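Local coordinates for protein YfnB (Bacillus subtilis, PDB 3ED5) that is probably a hydrolase of the HAD superfamily, perhaps acting as a 5'-nucleotidase, at residues A23-A26 against L27-L31; A76-E80 against Y81-A85; G87-L90 against E91-Y94; N126-S129 against H130-Y133. All coordinates share one frame; numbering follows the deposited sequence.

Contact 1 (A23-A26 against L27-L31). With FMT (formic acid), chain H.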
loop_
_atom_site.group_PDB
_atom_site.type_symbol
_atom_site.label_atom_id
_atom_site.label_comp_id
_atom_site.label_asym_id
_atom_site.label_seq_id
_atom_site.Cartn_x
_atom_site.Cartn_y
_atom_site.Cartn_z
ATOM N N ALA A 23 -11.324 -2.157 -3.381
ATOM C CA ALA A 23 -12.222 -1.934 -4.476
ATOM C C ALA A 23 -11.589 -2.225 -5.841
ATOM O O ALA A 23 -12.226 -2.858 -6.703
ATOM C CB ALA A 23 -12.836 -0.518 -4.423
ATOM N N ALA A 24 -10.377 -1.716 -6.057
ATOM C CA ALA A 24 -9.647 -1.964 -7.308
ATOM C C ALA A 24 -9.407 -3.464 -7.514
ATOM O O ALA A 24 -9.615 -3.971 -8.615
ATOM C CB ALA A 24 -8.297 -1.201 -7.332
ATOM N N GLU A 25 -8.980 -4.146 -6.449
ATOM C CA GLU A 25 -8.739 -5.598 -6.482
ATOM C C GLU A 25 -10.036 -6.340 -6.786
ATOM O O GLU A 25 -10.080 -7.243 -7.657
ATOM C CB GLU A 25 -8.166 -6.070 -5.140
ATOM C CG GLU A 25 -8.041 -7.593 -4.990
ATOM C CD GLU A 25 -7.508 -7.968 -3.637
ATOM O OE1 GLU A 25 -8.263 -7.854 -2.641
ATOM O OE2 GLU A 25 -6.317 -8.323 -3.576
ATOM N N ALA A 26 -11.110 -5.941 -6.115
ATOM C CA ALA A 26 -12.389 -6.663 -6.319
ATOM C C ALA A 26 -12.852 -6.596 -7.775
ATOM O O ALA A 26 -13.316 -7.602 -8.345
ATOM C CB ALA A 26 -13.493 -6.128 -5.372
ATOM N N LEU A 27 -12.730 -5.415 -8.373
ATOM C CA LEU A 27 -13.130 -5.214 -9.764
ATOM C C LEU A 27 -12.214 -6.006 -10.696
ATOM O O LEU A 27 -12.686 -6.710 -11.601
ATOM C CB LEU A 27 -13.067 -3.702 -10.075
ATOM C CG LEU A 27 -13.317 -3.170 -11.491
ATOM C CD1 LEU A 27 -14.662 -3.616 -11.989
ATOM C CD2 LEU A 27 -13.142 -1.644 -11.489
ATOM N N ALA A 28 -10.903 -5.912 -10.463
ATOM C CA ALA A 28 -9.922 -6.574 -11.326
ATOM C C ALA A 28 -10.041 -8.092 -11.286
ATOM O O ALA A 28 -9.912 -8.758 -12.332
ATOM C CB ALA A 28 -8.487 -6.156 -10.952
ATOM N N LEU A 29 -10.291 -8.647 -10.105
ATOM C CA LEU A 29 -10.531 -10.101 -9.999
ATOM C C LEU A 29 -11.806 -10.508 -10.756
ATOM O O LEU A 29 -11.806 -11.489 -11.527
ATOM C CB LEU A 29 -10.669 -10.517 -8.530
ATOM C CG LEU A 29 -9.421 -10.520 -7.649
ATOM C CD1 LEU A 29 -9.847 -10.849 -6.243
ATOM C CD2 LEU A 29 -8.378 -11.582 -8.160
ATOM N N ARG A 30 -12.877 -9.744 -10.565
ATOM C CA ARG A 30 -14.134 -10.045 -11.286
ATOM C C ARG A 30 -13.874 -10.058 -12.784
ATOM O O ARG A 30 -14.288 -10.983 -13.478
ATOM C CB ARG A 30 -15.257 -9.068 -10.954
ATOM C CG ARG A 30 -16.607 -9.525 -11.596
ATOM C CD ARG A 30 -17.767 -8.577 -11.303
ATOM N NE ARG A 30 -17.492 -7.151 -11.550
ATOM C CZ ARG A 30 -17.749 -6.537 -12.711
ATOM N NH1 ARG A 30 -17.514 -5.241 -12.858
ATOM N NH2 ARG A 30 -18.257 -7.219 -13.738
ATOM N N LEU A 31 -13.186 -9.024 -13.281
ATOM C CA LEU A 31 -12.944 -8.894 -14.726
ATOM C C LEU A 31 -11.981 -9.955 -15.257
ATOM O O LEU A 31 -12.160 -10.457 -16.381
ATOM C CB LEU A 31 -12.462 -7.481 -15.077
ATOM C CG LEU A 31 -13.496 -6.393 -14.801
ATOM C CD1 LEU A 31 -12.921 -5.044 -15.144
ATOM C CD2 LEU A 31 -14.785 -6.625 -15.587
HETATM C C FMT H . -16.318 -5.541 -8.149
HETATM O O1 FMT H . -16.360 -4.308 -8.156
HETATM O O2 FMT H . -16.874 -6.257 -8.986
#
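Four consecutive i to i+4 bonds run from Ala23-Ala26 to Leu27-Arg30, and the shortest, Leu29 N to Glu25 O at 2.8 Å, is also nearly straight at 168°. The same carbonyl oxygen touches the Leu29 side chain, with Glu25 O 3.3 Å from Leu29 CG. Glu25 and Leu29 lie side by side and point the same way, with Glu25 CG 3.9 Å from Leu29 CD1. The stretch is one regular alpha helix, part of helix 21-35 in the helical cap of this HAD-type protein. Its buried side, Glu25, Ala28 and Leu29, packs on Tyr94 of helix 87-98, and Glu25 and Leu29 also meet Tyr48 of helix 42-60. Cutting Leu29 back to alanine would probably open a gap beside Glu25 CG and lose packing on both tyrosines. On the exposed side a formate, probably from the crystallisation liquor, sits over the turn at Ala26 and Leu27. Arg30 bends at chi3 (49°) and turns its NE to formate O2, a hydrogen bond of 2.8 Å that enters at the edge of the guanidinium, near its plane. Arg30 NH2 makes a salt bridge with Glu34, one turn further on.

Contact 2 (A76-E80 against Y81-A85)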
loop_
_atom_site.group_PDB
_atom_site.type_symbol
_atom_site.label_atom_id
_atom_site.label_comp_id
_atom_site.label_asym_id
_atom_site.label_seq_id
_atom_site.Cartn_x
_atom_site.Cartn_y
_atom_site.Cartn_z
ATOM N N ALA A 76 -0.962 -20.494 -8.877
ATOM C CA ALA A 76 -1.134 -21.250 -7.602
ATOM C C ALA A 76 -2.614 -21.456 -7.287
ATOM O O ALA A 76 -3.033 -22.559 -6.904
ATOM C CB ALA A 76 -0.449 -20.528 -6.441
ATOM N N LEU A 77 -3.414 -20.406 -7.467
ATOM C CA LEU A 77 -4.856 -20.521 -7.208
ATOM C C LEU A 77 -5.528 -21.448 -8.218
ATOM O O LEU A 77 -6.164 -22.462 -7.836
ATOM C CB LEU A 77 -5.501 -19.133 -7.274
ATOM C CG LEU A 77 -7.016 -19.099 -7.067
ATOM C CD1 LEU A 77 -7.364 -19.436 -5.611
ATOM C CD2 LEU A 77 -7.545 -17.712 -7.498
ATOM N N LEU A 78 -5.399 -21.142 -9.512
ATOM C CA LEU A 78 -6.158 -21.932 -10.504
ATOM C C LEU A 78 -5.699 -23.372 -10.626
ATOM O O LEU A 78 -6.527 -24.266 -10.857
ATOM C CB LEU A 78 -6.196 -21.238 -11.878
ATOM C CG LEU A 78 -6.907 -19.877 -11.871
ATOM C CD1 LEU A 78 -6.755 -19.176 -13.203
ATOM C CD2 LEU A 78 -8.365 -20.012 -11.500
ATOM N N LYS A 79 -4.408 -23.636 -10.445
ATOM C CA LYS A 79 -3.899 -25.028 -10.520
ATOM C C LYS A 79 -4.560 -26.008 -9.518
ATOM O O LYS A 79 -4.891 -27.161 -9.874
ATOM C CB LYS A 79 -2.371 -25.046 -10.351
ATOM C CG LYS A 79 -1.705 -26.386 -10.642
ATOM C CD LYS A 79 -0.294 -26.439 -10.057
ATOM C CE LYS A 79 0.623 -25.389 -10.623
ATOM N NZ LYS A 79 1.815 -25.279 -9.713
ATOM N N GLU A 80 -4.848 -25.523 -8.305
ATOM C CA GLU A 80 -5.401 -26.387 -7.269
ATOM C C GLU A 80 -6.905 -26.613 -7.474
ATOM O O GLU A 80 -7.478 -27.556 -6.927
ATOM C CB GLU A 80 -5.074 -25.828 -5.873
ATOM C CG GLU A 80 -5.889 -24.643 -5.468
ATOM C CD GLU A 80 -5.608 -24.217 -4.001
ATOM O OE1 GLU A 80 -6.052 -23.122 -3.605
ATOM O OE2 GLU A 80 -4.991 -25.004 -3.265
ATOM N N TYR A 81 -7.518 -25.755 -8.293
ATOM C CA TYR A 81 -8.903 -25.939 -8.782
ATOM C C TYR A 81 -8.944 -26.660 -10.139
ATOM O O TYR A 81 -10.017 -26.788 -10.766
ATOM C CB TYR A 81 -9.681 -24.593 -8.761
ATOM C CG TYR A 81 -9.934 -24.132 -7.326
ATOM C CD1 TYR A 81 -9.073 -23.243 -6.674
ATOM C CD2 TYR A 81 -11.002 -24.679 -6.591
ATOM C CE1 TYR A 81 -9.289 -22.900 -5.344
ATOM C CE2 TYR A 81 -11.229 -24.319 -5.274
ATOM C CZ TYR A 81 -10.387 -23.447 -4.658
ATOM O OH TYR A 81 -10.662 -23.144 -3.339
ATOM N N GLY A 82 -7.805 -27.210 -10.558
ATOM C CA GLY A 82 -7.742 -28.123 -11.711
ATOM C C GLY A 82 -7.543 -27.474 -13.075
ATOM O O GLY A 82 -7.700 -28.144 -14.102
ATOM N N TYR A 83 -7.222 -26.179 -13.098
ATOM C CA TYR A 83 -6.970 -25.448 -14.353
ATOM C C TYR A 83 -5.474 -25.309 -14.622
ATOM O O TYR A 83 -4.715 -24.889 -13.726
ATOM C CB TYR A 83 -7.581 -24.033 -14.318
ATOM C CG TYR A 83 -9.077 -23.939 -14.042
ATOM C CD1 TYR A 83 -10.021 -24.024 -15.086
ATOM C CD2 TYR A 83 -9.557 -23.741 -12.746
ATOM C CE1 TYR A 83 -11.401 -23.917 -14.819
ATOM C CE2 TYR A 83 -10.921 -23.631 -12.471
ATOM C CZ TYR A 83 -11.839 -23.726 -13.517
ATOM O OH TYR A 83 -13.182 -23.619 -13.232
ATOM N N GLU A 84 -5.042 -25.623 -15.849
ATOM C CA GLU A 84 -3.667 -25.362 -16.272
ATOM C C GLU A 84 -3.600 -23.917 -16.763
ATOM O O GLU A 84 -4.204 -23.574 -17.793
ATOM C CB GLU A 84 -3.214 -26.358 -17.354
ATOM C CG GLU A 84 -2.567 -27.623 -16.785
ATOM C CD GLU A 84 -3.302 -28.159 -15.572
ATOM O OE1 GLU A 84 -4.304 -28.880 -15.754
ATOM O OE2 GLU A 84 -2.876 -27.855 -14.434
ATOM N N ALA A 85 -2.879 -23.091 -16.016
ATOM C CA ALA A 85 -2.894 -21.649 -16.138
ATOM C C ALA A 85 -1.489 -21.087 -16.245
ATOM O O ALA A 85 -0.564 -21.528 -15.555
ATOM C CB ALA A 85 -3.554 -21.077 -14.906
HETATM O O HOH W 1 -3.931 -28.516 -11.938
#
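Tyr81 and Tyr83 both hold CG anti to the carbonyl carbon (chi1 -69° and -57°), which sets their rings against the last turn of helix 66-80. The Tyr81 ring turns an edge to Leu77 O, with its CD1 3.2 Å from that oxygen. Leu77 CD1 reaches Tyr81 CE1 at 4.0 Å. Glu80 runs alongside the same ring, its carboxylate plane almost perpendicular to it. The Tyr83 ring has Leu78 O at its edge, in plane. Leu78 CB touches two loop side chains, 4.0 Å from Tyr83 CB and equally far from Ala85 CB. Leu90, Phe33 and Ile38 also touch Leu78. One water donates to Lys79 O; its link to Glu84 OE2 is doubtful, since it rests on one of two conformers of that side chain. Lys79 CA also makes a CH...O contact with Tyr83 O. Leu78 O receives Tyr83 N at 3.0 Å and, weakly, Tyr81 N. Gly82 N binds Lys79 O at 3.0 Å, approaching well above the carbonyl plane. Gly82 has a positive phi of 88°, where a CB would collide with the carbonyl oxygen of Tyr81. It is the C-prime residue of a Schellman motif, the classic end of an alpha helix.

Contact 3 (G87-L90 against E91-Y94)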
loop_
_atom_site.group_PDB
_atom_site.type_symbol
_atom_site.label_atom_id
_atom_site.label_comp_id
_atom_site.label_asym_id
_atom_site.label_seq_id
_atom_site.Cartn_x
_atom_site.Cartn_y
_atom_site.Cartn_z
ATOM N N GLY A 87 0.645 -18.340 -15.211
ATOM C CA GLY A 87 0.561 -17.354 -14.124
ATOM C C GLY A 87 0.976 -15.969 -14.579
ATOM O O GLY A 87 0.388 -14.955 -14.143
ATOM N N ALA A 88 1.969 -15.900 -15.460
ATOM C CA ALA A 88 2.423 -14.574 -15.978
ATOM C C ALA A 88 1.402 -13.897 -16.910
ATOM O O ALA A 88 1.181 -12.661 -16.848
ATOM C CB ALA A 88 3.793 -14.681 -16.655
ATOM N N LEU A 89 0.774 -14.700 -17.765
ATOM C CA LEU A 89 -0.274 -14.207 -18.647
ATOM C C LEU A 89 -1.504 -13.734 -17.836
ATOM O O LEU A 89 -2.082 -12.662 -18.136
ATOM C CB LEU A 89 -0.637 -15.267 -19.718
ATOM C CG LEU A 89 -1.859 -15.000 -20.617
ATOM C CD1 LEU A 89 -1.641 -13.844 -21.587
ATOM C CD2 LEU A 89 -2.230 -16.259 -21.397
ATOM N N LEU A 90 -1.874 -14.492 -16.793
ATOM C CA LEU A 90 -3.042 -14.138 -15.995
ATOM C C LEU A 90 -2.765 -12.838 -15.243
ATOM O O LEU A 90 -3.622 -11.947 -15.150
ATOM C CB LEU A 90 -3.426 -15.269 -15.029
ATOM C CG LEU A 90 -4.108 -16.493 -15.647
ATOM C CD1 LEU A 90 -3.964 -17.632 -14.645
ATOM C CD2 LEU A 90 -5.577 -16.209 -15.964
ATOM N N GLU A 91 -1.530 -12.722 -14.759
ATOM C CA GLU A 91 -1.124 -11.514 -14.030
ATOM C C GLU A 91 -1.132 -10.290 -14.953
ATOM O O GLU A 91 -1.601 -9.217 -14.559
ATOM C CB GLU A 91 0.236 -11.726 -13.400
ATOM C CG GLU A 91 1.009 -10.409 -12.987
ATOM C CD GLU A 91 0.277 -9.565 -11.920
ATOM O OE1 GLU A 91 -0.637 -10.036 -11.199
ATOM O OE2 GLU A 91 0.691 -8.381 -11.753
ATOM N N GLN A 92 -0.648 -10.451 -16.180
ATOM C CA GLN A 92 -0.664 -9.353 -17.121
ATOM C C GLN A 92 -2.105 -8.856 -17.356
ATOM O O GLN A 92 -2.356 -7.639 -17.411
ATOM C CB GLN A 92 0.018 -9.824 -18.396
ATOM C CG GLN A 92 -0.060 -8.941 -19.596
ATOM C CD GLN A 92 0.556 -9.677 -20.801
ATOM O OE1 GLN A 92 1.780 -9.766 -20.925
ATOM N NE2 GLN A 92 -0.296 -10.243 -21.663
ATOM N N LYS A 93 -3.062 -9.790 -17.465
ATOM C CA LYS A 93 -4.475 -9.396 -17.662
ATOM C C LYS A 93 -5.059 -8.711 -16.422
ATOM O O LYS A 93 -5.719 -7.671 -16.504
ATOM C CB LYS A 93 -5.340 -10.620 -18.054
ATOM C CG LYS A 93 -5.027 -11.153 -19.432
ATOM C CD LYS A 93 -5.704 -12.511 -19.639
ATOM C CE LYS A 93 -5.502 -13.035 -21.044
ATOM N NZ LYS A 93 -6.768 -13.023 -21.829
ATOM N N TYR A 94 -4.803 -9.304 -15.264
ATOM C CA TYR A 94 -5.224 -8.765 -13.997
ATOM C C TYR A 94 -4.667 -7.355 -13.806
ATOM O O TYR A 94 -5.388 -6.418 -13.372
ATOM C CB TYR A 94 -4.636 -9.635 -12.893
ATOM C CG TYR A 94 -4.982 -9.153 -11.518
ATOM C CD1 TYR A 94 -6.286 -9.225 -11.076
ATOM C CD2 TYR A 94 -4.005 -8.630 -10.654
ATOM C CE1 TYR A 94 -6.647 -8.836 -9.809
ATOM C CE2 TYR A 94 -4.365 -8.233 -9.329
ATOM C CZ TYR A 94 -5.712 -8.338 -8.947
ATOM O OH TYR A 94 -6.202 -7.991 -7.713
#
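The shortest bonds here, both 2.9 Å, are Tyr94 N to Leu90 O and Gln92 N to Ala88 O. The Tyr94 bond is the straighter, with 169° at the hydrogen. Glu91 N to Gly87 O and Lys93 N to Leu89 O complete the i to i+4 set. Leu89 is the side chain that joins the two turns. Its CG stands anti to the backbone N (chi1 172°), and this carries CD1 forward to the following turn. There CD1 lies 4.0 Å from Lys93 CE and 3.8 Å from Gln92 NE2. Leu89 and Lys93 run side by side, whereas Gln92 crosses the leucine at a slant. These turns belong to helix 87-98, one of the helices of the alpha-helical cap that many HAD-superfamily hydrolases carry beside the Rossmann-like core. Lys93 extends past Leu89 O, its CG 3.6 Å from that oxygen, and NZ then forms a salt bridge with Asp35. A methionine in its place would probably leave Asp35 without its charged mate. Glu91 bends at chi2 (62°) and forms salt bridges through OE2 with Arg95 and through OE1 with Arg73 of helix 66-80. Two positive charges on this buried carboxylate probably help to keep it ionised. Tyr94 CB touches Leu90 O at 3.4 Å, while its ring leads away from Gly87-Leu90 and meets Phe74.

Contact 4 (N126-S129 against H130-Y133). With FMT (formic acid), chain C.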
loop_
_atom_site.group_PDB
_atom_site.type_symbol
_atom_site.label_atom_id
_atom_site.label_comp_id
_atom_site.label_asym_id
_atom_site.label_seq_id
_atom_site.Cartn_x
_atom_site.Cartn_y
_atom_site.Cartn_z
ATOM N N ASN A 126 5.433 -0.481 -1.870
ATOM C CA ASN A 126 6.011 -1.707 -2.447
ATOM C C ASN A 126 5.265 -2.104 -3.747
ATOM O O ASN A 126 5.639 -3.075 -4.409
ATOM C CB ASN A 126 5.842 -2.891 -1.474
ATOM C CG ASN A 126 6.861 -2.898 -0.375
ATOM O OD1 ASN A 126 7.787 -2.066 -0.354
ATOM N ND2 ASN A 126 6.707 -3.821 0.555
ATOM N N GLY A 127 4.232 -1.348 -4.104
ATOM C CA GLY A 127 3.443 -1.635 -5.316
ATOM C C GLY A 127 4.226 -1.450 -6.605
ATOM O O GLY A 127 5.195 -0.718 -6.667
ATOM N N VAL A 128 3.788 -2.101 -7.666
ATOM C CA VAL A 128 4.410 -1.916 -8.978
ATOM C C VAL A 128 4.421 -0.422 -9.367
ATOM O O VAL A 128 3.368 0.247 -9.315
ATOM C CB VAL A 128 3.697 -2.763 -10.020
ATOM C CG1 VAL A 128 4.228 -2.461 -11.451
ATOM C CG2 VAL A 128 3.884 -4.236 -9.641
ATOM N N SER A 129 5.599 0.080 -9.762
ATOM C CA SER A 129 5.742 1.524 -9.974
ATOM C C SER A 129 4.717 2.056 -10.990
ATOM O O SER A 129 3.992 3.010 -10.704
ATOM C CB SER A 129 7.163 1.888 -10.426
ATOM O OG SER A 129 7.247 3.302 -10.411
ATOM N N HIS A 130 4.629 1.396 -12.155
ATOM C CA HIS A 130 3.699 1.874 -13.170
ATOM C C HIS A 130 2.270 1.973 -12.625
ATOM O O HIS A 130 1.542 2.931 -12.923
ATOM C CB HIS A 130 3.707 0.970 -14.402
ATOM C CG HIS A 130 2.916 1.547 -15.521
ATOM N ND1 HIS A 130 1.703 1.029 -15.914
ATOM C CD2 HIS A 130 3.116 2.659 -16.267
ATOM C CE1 HIS A 130 1.213 1.766 -16.895
ATOM N NE2 HIS A 130 2.046 2.766 -17.122
ATOM N N THR A 131 1.888 0.972 -11.833
ATOM C CA THR A 131 0.541 0.860 -11.299
ATOM C C THR A 131 0.250 2.002 -10.324
ATOM O O THR A 131 -0.823 2.618 -10.367
ATOM C CB THR A 131 0.345 -0.482 -10.583
ATOM O OG1 THR A 131 0.512 -1.539 -11.530
ATOM C CG2 THR A 131 -1.076 -0.560 -9.979
ATOM N N GLN A 132 1.224 2.306 -9.472
ATOM C CA GLN A 132 1.000 3.299 -8.430
ATOM C C GLN A 132 0.991 4.698 -9.031
ATOM O O GLN A 132 0.120 5.514 -8.679
ATOM C CB GLN A 132 2.076 3.159 -7.336
ATOM C CG GLN A 132 2.134 1.745 -6.619
ATOM C CD GLN A 132 0.779 1.255 -6.103
ATOM O OE1 GLN A 132 -0.154 1.003 -6.885
ATOM N NE2 GLN A 132 0.695 1.022 -4.804
ATOM N N TYR A 133 1.925 4.968 -9.944
ATOM C CA TYR A 133 1.968 6.251 -10.638
ATOM C C TYR A 133 0.631 6.489 -11.370
ATOM O O TYR A 133 0.018 7.571 -11.271
ATOM C CB TYR A 133 3.126 6.313 -11.644
ATOM C CG TYR A 133 4.424 6.839 -11.032
ATOM C CD1 TYR A 133 5.184 6.071 -10.154
ATOM C CD2 TYR A 133 4.875 8.123 -11.335
ATOM C CE1 TYR A 133 6.401 6.561 -9.603
ATOM C CE2 TYR A 133 6.077 8.629 -10.792
ATOM C CZ TYR A 133 6.834 7.836 -9.937
ATOM O OH TYR A 133 8.015 8.346 -9.405
HETATM C C FMT C . 3.146 -1.828 0.952
HETATM O O1 FMT C . 2.680 -2.783 0.356
HETATM O O2 FMT C . 3.608 -0.893 0.300
#
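Val128 and Thr131 slant across each other at the start of helix 129-138, with Val128 CB 3.7 Å from Thr131 OG1. The polar partners of Thr131 OG1 are Glu99 and Arg95, both hydrogen-bonded to it. Ser129 OG lies obliquely off the CD1-CE1 bond of the Tyr133 ring, 3.5 Å from both atoms. The ring turns its edge to Ser129 O, and CD1 comes within 3.3 Å of that oxygen. Ser129 O also accepts Tyr133 N in a bond straight to 175°. Val128, the N-cap residue, takes Gln132 N on its carbonyl oxygen at 3.0 Å. Gln132 folds back toward the loop, bent at chi2 (-51°), and lays CG 3.8 Å from Gly127 C. A CB on Gly127 would probably collide with Gln132 NE2 as it now lies. That NE2 hydrogen-bonds to Asp15 and Thr125, which probably hold the amide in place near Asp13, the likely nucleophile. Asn126 N gives a 2.9 Å hydrogen bond to O2 of a formate, probably from the crystallisation liquor. The segment is thus the turn between strand 120-125 and helix 129-138 near the presumed active site. Ser129 and Tyr133 pack on the neighbouring strand 147-150, while Asn126 touches Phe59 and Glu60 of helix 42-60.

Overall arrangement
Contacts 1, 2 and 3 lie in the helical cap, and contact 4 lies in the core beside the parallel sheet. Contact 3 links the first two. Its Tyr94 packs on contact 1, with Tyr94 OH 3.3 Å from Glu25 CG, and its Leu90 packs on contact 2, with Leu90 CD1 3.5 Å from Ala85 CB. Contacts 1 and 2 do not touch, and their nearest atoms are about 6 Å apart. Contact 4 is closest to the presumed active site: the side chain of Gln132 is about 6 Å from that of Asp13. Its nearest atoms are about 6 Å from contact 3, 8 Å from contact 1 and 17 Å from contact 2.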